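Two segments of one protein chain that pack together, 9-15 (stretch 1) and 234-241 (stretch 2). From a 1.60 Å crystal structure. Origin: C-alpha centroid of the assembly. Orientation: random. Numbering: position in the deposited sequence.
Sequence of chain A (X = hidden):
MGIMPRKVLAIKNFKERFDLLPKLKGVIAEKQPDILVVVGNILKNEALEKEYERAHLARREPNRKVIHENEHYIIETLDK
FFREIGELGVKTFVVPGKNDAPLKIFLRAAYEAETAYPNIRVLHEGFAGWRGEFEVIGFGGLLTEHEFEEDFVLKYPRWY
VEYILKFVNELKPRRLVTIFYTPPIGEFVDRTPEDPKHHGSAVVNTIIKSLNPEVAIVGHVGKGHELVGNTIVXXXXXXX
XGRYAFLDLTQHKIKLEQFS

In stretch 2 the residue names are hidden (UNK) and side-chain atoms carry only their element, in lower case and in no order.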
# COMPACT_ATOMS: atom_id res chain seq x y z
N LEU A 9 -4.01 6.49 -10.82
CA LEU A 9 -4.93 6.88 -9.75
C LEU A 9 -4.54 6.06 -8.53
O LEU A 9 -4.52 4.83 -8.60
CB LEU A 9 -6.39 6.60 -10.13
CG LEU A 9 -7.54 7.16 -9.26
CD1 LEU A 9 -8.87 6.88 -9.97
CD2 LEU A 9 -7.59 6.62 -7.84
N ALA A 10 -4.23 6.73 -7.42
CA ALA A 10 -3.82 6.02 -6.19
C ALA A 10 -4.71 6.37 -5.02
O ALA A 10 -5.08 7.53 -4.83
CB ALA A 10 -2.36 6.33 -5.86
N ILE A 11 -5.05 5.35 -4.23
CA ILE A 11 -5.72 5.53 -2.94
C ILE A 11 -4.95 4.78 -1.85
O ILE A 11 -4.12 3.91 -2.15
CB ILE A 11 -7.20 5.05 -2.97
CG1 ILE A 11 -7.29 3.52 -3.17
CG2 ILE A 11 -7.99 5.82 -4.03
CD1 ILE A 11 -8.71 2.97 -2.97
N LYS A 12 -5.24 5.11 -0.60
CA LYS A 12 -4.67 4.39 0.54
C LYS A 12 -5.69 4.28 1.65
O LYS A 12 -6.63 5.09 1.72
CB LYS A 12 -3.35 5.03 1.03
CG LYS A 12 -3.45 6.44 1.65
CD LYS A 12 -3.54 6.40 3.17
CE LYS A 12 -3.62 7.80 3.76
NZ LYS A 12 -2.27 8.33 4.13
N ASN A 13 -5.52 3.28 2.51
CA ASN A 13 -6.44 3.00 3.61
C ASN A 13 -7.88 2.84 3.12
O ASN A 13 -8.80 3.55 3.55
CB ASN A 13 -6.34 4.08 4.71
CG ASN A 13 -5.12 3.88 5.61
OD1 ASN A 13 -4.64 2.75 5.79
ND2 ASN A 13 -4.64 4.97 6.20
N PHE A 14 -8.06 1.87 2.22
CA PHE A 14 -9.39 1.47 1.76
C PHE A 14 -10.30 1.14 2.95
O PHE A 14 -11.46 1.55 2.98
CB PHE A 14 -9.29 0.29 0.78
CG PHE A 14 -10.61 -0.28 0.39
CD1 PHE A 14 -11.45 0.42 -0.46
CD2 PHE A 14 -11.01 -1.52 0.88
CE1 PHE A 14 -12.69 -0.10 -0.82
CE2 PHE A 14 -12.26 -2.05 0.54
CZ PHE A 14 -13.09 -1.34 -0.31
N LYS A 15 -9.75 0.40 3.92
CA LYS A 15 -10.41 0.14 5.21
C LYS A 15 -11.87 -0.30 5.05
O LYS A 15 -12.78 0.21 5.73
CB LYS A 15 -10.29 1.34 6.16
CG LYS A 15 -8.89 1.53 6.74
CD LYS A 15 -8.81 2.72 7.69
CE LYS A 15 -7.39 2.92 8.20
NZ LYS A 15 -7.31 3.86 9.37
N UNK A 234 4.45 10.58 -2.96
CA UNK A 234 3.04 10.95 -3.00
C UNK A 234 2.26 10.12 -1.99
O UNK A 234 2.24 8.89 -2.09
c UNK A 234 3.22 11.52 -5.46
c UNK A 234 0.97 11.16 -4.44
c UNK A 234 2.43 10.74 -4.41
N UNK A 235 1.64 10.79 -1.03
CA UNK A 235 0.70 10.15 -0.13
C UNK A 235 -0.70 10.67 -0.48
O UNK A 235 -0.98 11.86 -0.28
o UNK A 235 -0.78 9.01 1.99
c UNK A 235 0.34 9.44 2.26
c UNK A 235 1.04 10.41 1.34
n UNK A 235 1.01 9.08 3.36
N UNK A 236 -1.55 9.81 -1.03
CA UNK A 236 -2.86 10.28 -1.53
C UNK A 236 -3.79 10.90 -0.49
O UNK A 236 -4.72 11.60 -0.86
c UNK A 236 -1.35 8.36 -1.26
c UNK A 236 -3.51 9.01 -2.10
c UNK A 236 -2.39 8.04 -2.29
N UNK A 237 -3.54 10.64 0.80
CA UNK A 237 -4.48 11.03 1.84
C UNK A 237 -5.54 9.96 2.00
O UNK A 237 -5.54 8.95 1.28
N UNK A 238 -6.45 10.17 2.95
CA UNK A 238 -7.35 9.10 3.38
C UNK A 238 -8.51 8.85 2.44
O UNK A 238 -9.32 9.75 2.19
c UNK A 238 -6.21 8.19 6.24
o UNK A 238 -6.71 7.11 5.87
c UNK A 238 -7.91 9.42 4.77
o UNK A 238 -5.18 8.23 6.94
c UNK A 238 -6.85 9.52 5.86
N UNK A 239 -8.63 7.62 1.95
CA UNK A 239 -9.80 7.22 1.18
C UNK A 239 -11.12 7.50 1.92
O UNK A 239 -12.12 7.88 1.28
c UNK A 239 -12.56 3.85 -0.83
c UNK A 239 -9.68 5.75 0.78
c UNK A 239 -11.62 4.30 0.12
c UNK A 239 -11.67 5.41 -2.43
c UNK A 239 -10.71 5.30 -0.21
c UNK A 239 -12.58 4.42 -2.09
c UNK A 239 -10.73 5.85 -1.50
N UNK A 240 -11.12 7.35 3.25
CA UNK A 240 -12.32 7.65 4.08
C UNK A 240 -12.75 9.11 4.01
O UNK A 240 -13.88 9.45 4.38
o UNK A 240 -11.51 5.41 8.33
c UNK A 240 -12.06 7.44 5.56
o UNK A 240 -10.63 7.37 7.91
c UNK A 240 -11.58 6.15 6.06
c UNK A 240 -11.21 6.31 7.54
N UNK A 241 -11.81 9.98 3.65
CA UNK A 241 -12.10 11.40 3.49
C UNK A 241 -12.49 11.71 2.05
O UNK A 241 -12.65 12.87 1.68
o UNK A 241 -8.76 13.65 5.06
c UNK A 241 -10.88 12.22 3.91
c UNK A 241 -10.56 12.12 5.38
c UNK A 241 -9.26 12.77 5.79
o UNK A 241 -8.74 12.37 6.85
O HOH W 1 -6.84 7.56 -0.72
O HOH W 2 -8.11 6.20 8.35

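Position 234 has three side-chain carbons, one attached to CA and carrying the other two. A branch at CB without oxygen is Val234. Its side chain stays out of reach of stretch 1 and takes no part in the contact.

Position 235 has two carbons, the second carrying one oxygen and one nitrogen. Its oxygen lies 2.7 Å from NZ of Lys12. This is a short amide, Asn235. The amide oxygen is turned to the amine of Lys12, as suits an acceptor meeting a donor: NZ of Lys12 donates to OD1 of Asn235.

Position 236 has three carbons closing a ring onto the backbone N. The ring packs on the strand of stretch 1: one ring carbon lies 4.0 Å from CB of Ala10, and CB of 236 lies 3.5 Å from O of Ala10. The closed ring makes it Pro236, and the first of these carbons is CG.

Position 237 has no side-chain atoms. Water 1 accepts from N of Lys12 at 2.9 Å and donates to O of 237 at 2.8 Å. The residue is Gly237. Its phi/psi of 85/178 would jam a CB against the carbonyl O of Pro236, which by itself calls for glycine. N of Gly237 donates weakly to OD1 of Asn235 at 3.4 Å.

Position 238 has three carbons in a chain, the third carrying two oxygens. Its CA-to-CB bond points away from stretch 1, but the chain turns back. One oxygen lies 3.0 Å from ND2 of Asn13. The chain length and carboxylate give Glu238. ND2 of Asn13 donates to OE1 of Glu238, and weakly to OE2 of Glu238 at 3.4 Å.

Position 239 has one carbon and then a ring of six carbons, with no oxygen. CD1 of Ile11 sits 3.9 Å from the ring centroid, over one face. The ring of Phe14 meets it obliquely, a ring carbon of 239 lying 3.6 Å from CD1 of Phe14. It is Phe239, and that carbon is CE2.

Position 240 again has three carbons ending in two oxygens. One oxygen lies 3.9 Å from CD of Lys15. Hence Glu240. Water 2 accepts from NZ of Lys15 at 2.7 Å and donates weakly to OE2 of Glu240 at 2.8 Å.

Position 241 has the same makeup and does not touch stretch 1. It is Glu241. Its backbone N donates to O of Glu238.

The contact combines apolar packing with directed polar bonds. Phe239 fits against Ile11 and Phe14, while N of Phe239 donates to O of Lys12 at 3.2 Å. Pro236 covers Ala10. Lys12 and Asn13 tie down Asn235 and Glu238.

Stretch 2, residues 234-241: VNPGEFEE
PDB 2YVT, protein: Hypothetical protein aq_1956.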